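Local coordinates for uncharacterized protein (Bacteroides ovatus CL02T12C04, PDB 6PTM), which is probably an exo-acting carrageenan hydrolase of glycoside hydrolase family 42, trimming sugars from the ends of carrageenan chains, at residues N292-A304 and N398-D410. Residues are numbered along the deposited sequence; the frame is centred on the assembly and turned at random.
Sequences NEPHWNCIEKTWA and NLWSDNKRDSGID. With EDO (1,2-ethanediol), chain D.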
loop_
_atom_site.group_PDB
_atom_site.type_symbol
_atom_site.label_atom_id
_atom_site.label_comp_id
_atom_site.label_asym_id
_atom_site.label_seq_id
_atom_site.Cartn_x
_atom_site.Cartn_y
_atom_site.Cartn_z
ATOM N N ASN A 292 2.248 -9.830 -10.096
ATOM C CA ASN A 292 2.699 -8.422 -10.242
ATOM C C ASN A 292 1.627 -7.563 -10.951
ATOM O O ASN A 292 1.438 -7.756 -12.160
ATOM C CB ASN A 292 3.982 -8.438 -11.078
ATOM C CG ASN A 292 4.647 -7.089 -11.171
ATOM O OD1 ASN A 292 5.592 -6.759 -10.424
ATOM N ND2 ASN A 292 4.155 -6.308 -12.097
ATOM N N GLU A 293 1.043 -6.577 -10.267
ATOM C CA GLU A 293 0.145 -5.526 -10.836
ATOM C C GLU A 293 -0.825 -6.165 -11.818
ATOM O O GLU A 293 -0.873 -5.800 -12.998
ATOM C CB GLU A 293 0.925 -4.412 -11.536
ATOM C CG GLU A 293 1.802 -3.613 -10.576
ATOM C CD GLU A 293 2.232 -2.255 -11.119
ATOM O OE1 GLU A 293 2.250 -2.107 -12.364
ATOM O OE2 GLU A 293 2.543 -1.373 -10.305
ATOM N N PRO A 294 -1.576 -7.193 -11.383
ATOM C CA PRO A 294 -2.609 -7.782 -12.235
ATOM C C PRO A 294 -3.723 -6.775 -12.568
ATOM O O PRO A 294 -4.037 -5.879 -11.746
ATOM C CB PRO A 294 -3.152 -8.927 -11.364
ATOM C CG PRO A 294 -2.979 -8.379 -9.983
ATOM C CD PRO A 294 -1.581 -7.779 -10.027
ATOM N N HIS A 295 -4.257 -6.909 -13.787
ATOM C CA HIS A 295 -5.468 -6.209 -14.256
ATOM C C HIS A 295 -5.849 -6.789 -15.612
ATOM O O HIS A 295 -4.927 -7.244 -16.370
ATOM C CB HIS A 295 -5.314 -4.676 -14.235
ATOM C CG HIS A 295 -3.967 -4.146 -14.640
ATOM N ND1 HIS A 295 -3.644 -3.890 -15.946
ATOM C CD2 HIS A 295 -2.895 -3.746 -13.906
ATOM C CE1 HIS A 295 -2.412 -3.417 -16.017
ATOM N NE2 HIS A 295 -1.932 -3.287 -14.777
ATOM N N TRP A 296 -7.160 -6.835 -15.829
ATOM C CA TRP A 296 -7.838 -7.381 -17.026
ATOM C C TRP A 296 -8.764 -6.311 -17.585
ATOM O O TRP A 296 -9.986 -6.577 -17.731
ATOM C CB TRP A 296 -8.567 -8.675 -16.661
ATOM C CG TRP A 296 -7.631 -9.827 -16.439
ATOM C CD1 TRP A 296 -7.299 -10.780 -17.354
ATOM C CD2 TRP A 296 -6.877 -10.140 -15.254
ATOM N NE1 TRP A 296 -6.420 -11.676 -16.820
ATOM C CE2 TRP A 296 -6.164 -11.332 -15.526
ATOM C CE3 TRP A 296 -6.796 -9.583 -13.978
ATOM C CZ2 TRP A 296 -5.334 -11.938 -14.593
ATOM C CZ3 TRP A 296 -5.979 -10.183 -13.047
ATOM C CH2 TRP A 296 -5.252 -11.340 -13.353
ATOM N N ASN A 297 -8.206 -5.110 -17.788
ATOM C CA ASN A 297 -8.978 -3.956 -18.296
ATOM C C ASN A 297 -9.641 -4.366 -19.612
ATOM O O ASN A 297 -9.005 -5.057 -20.421
ATOM C CB ASN A 297 -8.132 -2.708 -18.525
ATOM C CG ASN A 297 -7.470 -2.188 -17.266
ATOM O OD1 ASN A 297 -7.949 -2.443 -16.163
ATOM N ND2 ASN A 297 -6.418 -1.377 -17.426
ATOM N N CYS A 298 -10.884 -3.944 -19.798
ATOM C CA CYS A 298 -11.783 -4.484 -20.837
ATOM C C CYS A 298 -12.670 -3.356 -21.396
ATOM O O CYS A 298 -13.768 -3.659 -21.857
ATOM C CB CYS A 298 -12.577 -5.639 -20.236
ATOM S SG CYS A 298 -13.689 -5.155 -18.891
ATOM N N ILE A 299 -12.231 -2.101 -21.330
ATOM C CA ILE A 299 -12.911 -0.963 -22.016
ATOM C C ILE A 299 -12.103 -0.623 -23.276
ATOM O O ILE A 299 -10.876 -0.354 -23.218
ATOM C CB ILE A 299 -13.131 0.236 -21.084
ATOM C CG1 ILE A 299 -14.070 -0.164 -19.943
ATOM C CG2 ILE A 299 -13.655 1.439 -21.868
ATOM C CD1 ILE A 299 -14.230 0.875 -18.861
ATOM N N GLU A 300 -12.737 -0.711 -24.435
ATOM C CA GLU A 300 -11.956 -0.584 -25.681
ATOM C C GLU A 300 -11.275 0.798 -25.720
ATOM O O GLU A 300 -11.892 1.756 -25.261
ATOM C CB GLU A 300 -12.863 -0.786 -26.875
ATOM C CG GLU A 300 -12.058 -0.928 -28.147
ATOM C CD GLU A 300 -12.877 -1.548 -29.248
ATOM O OE1 GLU A 300 -12.240 -2.018 -30.210
ATOM O OE2 GLU A 300 -14.153 -1.562 -29.115
ATOM N N LYS A 301 -10.056 0.871 -26.279
ATOM C CA LYS A 301 -9.304 2.147 -26.496
ATOM C C LYS A 301 -8.736 2.679 -25.176
ATOM O O LYS A 301 -8.429 3.872 -25.130
ATOM C CB LYS A 301 -10.202 3.290 -27.005
ATOM C CG LYS A 301 -11.092 2.994 -28.208
ATOM C CD LYS A 301 -10.327 2.492 -29.405
ATOM C CE LYS A 301 -11.254 2.177 -30.556
ATOM N NZ LYS A 301 -10.487 1.686 -31.725
ATOM N N THR A 302 -8.710 1.887 -24.100
ATOM C CA THR A 302 -8.116 2.330 -22.822
ATOM C C THR A 302 -6.842 1.520 -22.609
ATOM O O THR A 302 -6.712 0.406 -23.174
ATOM C CB THR A 302 -9.095 2.220 -21.643
ATOM O OG1 THR A 302 -9.301 0.819 -21.430
ATOM C CG2 THR A 302 -10.381 2.987 -21.877
ATOM N N TRP A 303 -5.975 2.061 -21.762
ATOM C CA TRP A 303 -4.655 1.487 -21.416
ATOM C C TRP A 303 -4.832 0.059 -20.890
ATOM O O TRP A 303 -5.705 -0.153 -19.999
ATOM C CB TRP A 303 -3.987 2.397 -20.392
ATOM C CG TRP A 303 -2.854 1.735 -19.686
ATOM C CD1 TRP A 303 -1.602 1.489 -20.186
ATOM C CD2 TRP A 303 -2.884 1.207 -18.346
ATOM N NE1 TRP A 303 -0.847 0.842 -19.241
ATOM C CE2 TRP A 303 -1.605 0.644 -18.109
ATOM C CE3 TRP A 303 -3.850 1.145 -17.330
ATOM C CZ2 TRP A 303 -1.290 0.050 -16.882
ATOM C CZ3 TRP A 303 -3.542 0.544 -16.124
ATOM C CH2 TRP A 303 -2.271 0.006 -15.910
ATOM N N ALA A 304 -4.016 -0.852 -21.419
ATOM C CA ALA A 304 -3.864 -2.272 -21.031
ATOM C C ALA A 304 -5.199 -3.010 -21.178
ATOM O O ALA A 304 -5.378 -3.968 -20.471
ATOM C CB ALA A 304 -3.334 -2.384 -19.610
ATOM N N ASN A 398 -4.747 2.071 -6.566
ATOM C CA ASN A 398 -5.540 3.062 -7.353
ATOM C C ASN A 398 -6.614 2.318 -8.184
ATOM O O ASN A 398 -7.575 2.981 -8.580
ATOM C CB ASN A 398 -4.667 4.073 -8.145
ATOM C CG ASN A 398 -3.848 3.534 -9.297
ATOM O OD1 ASN A 398 -3.844 2.346 -9.598
ATOM N ND2 ASN A 398 -3.209 4.427 -10.031
ATOM N N LEU A 399 -6.541 0.996 -8.356
ATOM C CA LEU A 399 -7.645 0.246 -9.012
ATOM C C LEU A 399 -8.879 0.203 -8.097
ATOM O O LEU A 399 -9.946 -0.098 -8.587
ATOM C CB LEU A 399 -7.175 -1.142 -9.436
ATOM C CG LEU A 399 -6.107 -1.195 -10.519
ATOM C CD1 LEU A 399 -5.750 -2.626 -10.855
ATOM C CD2 LEU A 399 -6.584 -0.471 -11.767
ATOM N N TRP A 400 -8.740 0.564 -6.821
ATOM C CA TRP A 400 -9.868 0.875 -5.909
ATOM C C TRP A 400 -9.957 2.374 -5.594
ATOM O O TRP A 400 -11.094 2.873 -5.570
ATOM C CB TRP A 400 -9.757 0.088 -4.612
ATOM C CG TRP A 400 -10.862 0.385 -3.662
ATOM C CD1 TRP A 400 -12.073 -0.232 -3.581
ATOM C CD2 TRP A 400 -10.834 1.352 -2.601
ATOM N NE1 TRP A 400 -12.812 0.306 -2.559
ATOM C CE2 TRP A 400 -12.075 1.284 -1.945
ATOM C CE3 TRP A 400 -9.897 2.287 -2.164
ATOM C CZ2 TRP A 400 -12.412 2.125 -0.891
ATOM C CZ3 TRP A 400 -10.203 3.088 -1.084
ATOM C CH2 TRP A 400 -11.455 3.018 -0.475
ATOM N N SER A 401 -8.840 3.066 -5.315
ATOM C CA SER A 401 -8.915 4.472 -4.822
ATOM C C SER A 401 -9.279 5.428 -5.978
ATOM O O SER A 401 -9.820 6.491 -5.676
ATOM C CB SER A 401 -7.650 4.900 -4.090
ATOM O OG SER A 401 -6.491 4.744 -4.901
ATOM N N ASP A 402 -8.995 5.078 -7.237
ATOM C CA ASP A 402 -9.454 5.845 -8.428
ATOM C C ASP A 402 -10.787 5.250 -8.921
ATOM O O ASP A 402 -11.305 4.305 -8.290
ATOM C CB ASP A 402 -8.381 5.950 -9.511
ATOM C CG ASP A 402 -7.241 6.927 -9.191
ATOM O OD1 ASP A 402 -7.385 7.739 -8.262
ATOM O OD2 ASP A 402 -6.201 6.831 -9.851
ATOM N N ASN A 403 -11.360 5.830 -9.985
ATOM C CA ASN A 403 -12.781 5.633 -10.359
ATOM C C ASN A 403 -13.023 4.361 -11.179
ATOM O O ASN A 403 -14.188 3.911 -11.184
ATOM C CB ASN A 403 -13.315 6.859 -11.093
ATOM C CG ASN A 403 -13.401 8.067 -10.187
ATOM O OD1 ASN A 403 -13.943 7.974 -9.087
ATOM N ND2 ASN A 403 -12.808 9.174 -10.576
ATOM N N LYS A 404 -12.008 3.809 -11.840
ATOM C CA LYS A 404 -12.170 2.712 -12.820
ATOM C C LYS A 404 -12.438 1.380 -12.098
ATOM O O LYS A 404 -11.762 1.093 -11.070
ATOM C CB LYS A 404 -10.960 2.675 -13.756
ATOM C CG LYS A 404 -10.739 3.978 -14.549
ATOM C CD LYS A 404 -9.597 3.924 -15.556
ATOM N N ARG A 405 -13.360 0.583 -12.646
ATOM C CA ARG A 405 -13.731 -0.754 -12.103
ATOM C C ARG A 405 -13.791 -1.797 -13.220
ATOM O O ARG A 405 -14.452 -2.810 -13.001
ATOM C CB ARG A 405 -15.050 -0.623 -11.327
ATOM C CG ARG A 405 -14.912 0.070 -9.978
ATOM C CD ARG A 405 -13.936 -0.648 -9.042
ATOM N NE ARG A 405 -13.942 -0.048 -7.716
ATOM C CZ ARG A 405 -13.329 1.078 -7.381
ATOM N NH1 ARG A 405 -12.575 1.741 -8.257
ATOM N NH2 ARG A 405 -13.475 1.534 -6.150
ATOM N N ASP A 406 -13.066 -1.616 -14.338
ATOM C CA ASP A 406 -13.038 -2.602 -15.439
ATOM C C ASP A 406 -11.848 -3.556 -15.312
ATOM O O ASP A 406 -11.723 -4.431 -16.168
ATOM C CB ASP A 406 -13.058 -1.905 -16.797
ATOM C CG ASP A 406 -11.824 -1.054 -17.030
ATOM O OD1 ASP A 406 -11.605 -0.120 -16.210
ATOM O OD2 ASP A 406 -11.081 -1.396 -17.952
ATOM N N SER A 407 -10.987 -3.407 -14.306
ATOM C CA SER A 407 -9.718 -4.173 -14.193
ATOM C C SER A 407 -9.970 -5.625 -13.758
ATOM O O SER A 407 -9.029 -6.412 -13.856
ATOM C CB SER A 407 -8.780 -3.529 -13.196
ATOM O OG SER A 407 -9.377 -3.544 -11.910
ATOM N N GLY A 408 -11.130 -5.930 -13.179
ATOM C CA GLY A 408 -11.421 -7.248 -12.577
ATOM C C GLY A 408 -10.810 -7.364 -11.180
ATOM O O GLY A 408 -10.806 -8.466 -10.585
ATOM N N ILE A 409 -10.295 -6.250 -10.661
ATOM C CA ILE A 409 -9.686 -6.198 -9.315
ATOM C C ILE A 409 -10.741 -5.746 -8.311
ATOM O O ILE A 409 -11.147 -4.532 -8.313
ATOM C CB ILE A 409 -8.443 -5.292 -9.325
ATOM C CG1 ILE A 409 -7.397 -5.847 -10.291
ATOM C CG2 ILE A 409 -7.893 -5.117 -7.923
ATOM C CD1 ILE A 409 -6.993 -7.305 -10.068
ATOM N N ASP A 410 -11.100 -6.688 -7.447
ATOM C CA ASP A 410 -12.045 -6.515 -6.319
ATOM C C ASP A 410 -11.184 -6.431 -5.058
ATOM O O ASP A 410 -10.799 -7.477 -4.547
ATOM C CB ASP A 410 -13.064 -7.654 -6.315
ATOM C CG ASP A 410 -14.112 -7.622 -5.203
ATOM O OD1 ASP A 410 -13.927 -6.874 -4.203
ATOM O OD2 ASP A 410 -15.101 -8.360 -5.328
HETATM C C1 EDO D . -10.427 10.215 -6.234
HETATM O O1 EDO D . -9.573 9.309 -5.548
HETATM C C2 EDO D . -10.608 9.852 -7.635
HETATM O O2 EDO D . -9.386 9.506 -8.254
HETATM O O HOH W 1 -9.080 -0.278 -14.968
HETATM O O HOH W 2 -9.668 0.818 -18.669
#
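Asp406 reaches from its loop into the bend at Asn297 to Ile299, where its carboxylate meets a backbone N-H, an apolar chain and two waters. OD2 takes the backbone N-H of Cys298 at 3.2 Å through its anti lone pair, a somewhat bent bond (155°); an aspartate is short enough to place one oxygen there and leave the other to a water. Ile299 crosses it at about a right angle, CG1 and CD1 lying against CB and CG of Asp406 (CD1 to CG 3.6 Å). The wetter side holds two waters: one donates to OD1 of both Asp406 and Asn297, the other to OD2 and to OG1 of Thr302. Asn297 suits its place because its ND2 also grips Trp303 O at 2.9 Å, fixing which way the amide is turned. An alanine in place of Asp406 would probably leave the Cys298 N-H without this acceptor and both waters without one of their mates.

The other half is more closely packed. Trp296 N donates to Ser407 O at 2.8 Å, and that oxygen also lies in the indole plane at its edge. Asn297 OD1 sits 3.2 Å from Ser407 CA, and His295 CB 3.8 Å from Ser407 CB. OG of Ser407, set between its own N and carbonyl carbon (chi1 63°), accepts from Ile409 N in an ST turn. Beyond it, CD1 of Ile409 meets CG of Pro294 at 4.2 Å.

The loop after strand 288-292 thus meets short helix 398-401 and its following loop, after strand 391-394. These strands neighbour each other in a four-stranded parallel sheet, consistent with the (beta/alpha)8 barrel of family 42, both segments lying at their C-terminal ends; helix 358-385 packs against Trp296, Cys298 and Ile299, while helix 411-417 receives Ile409.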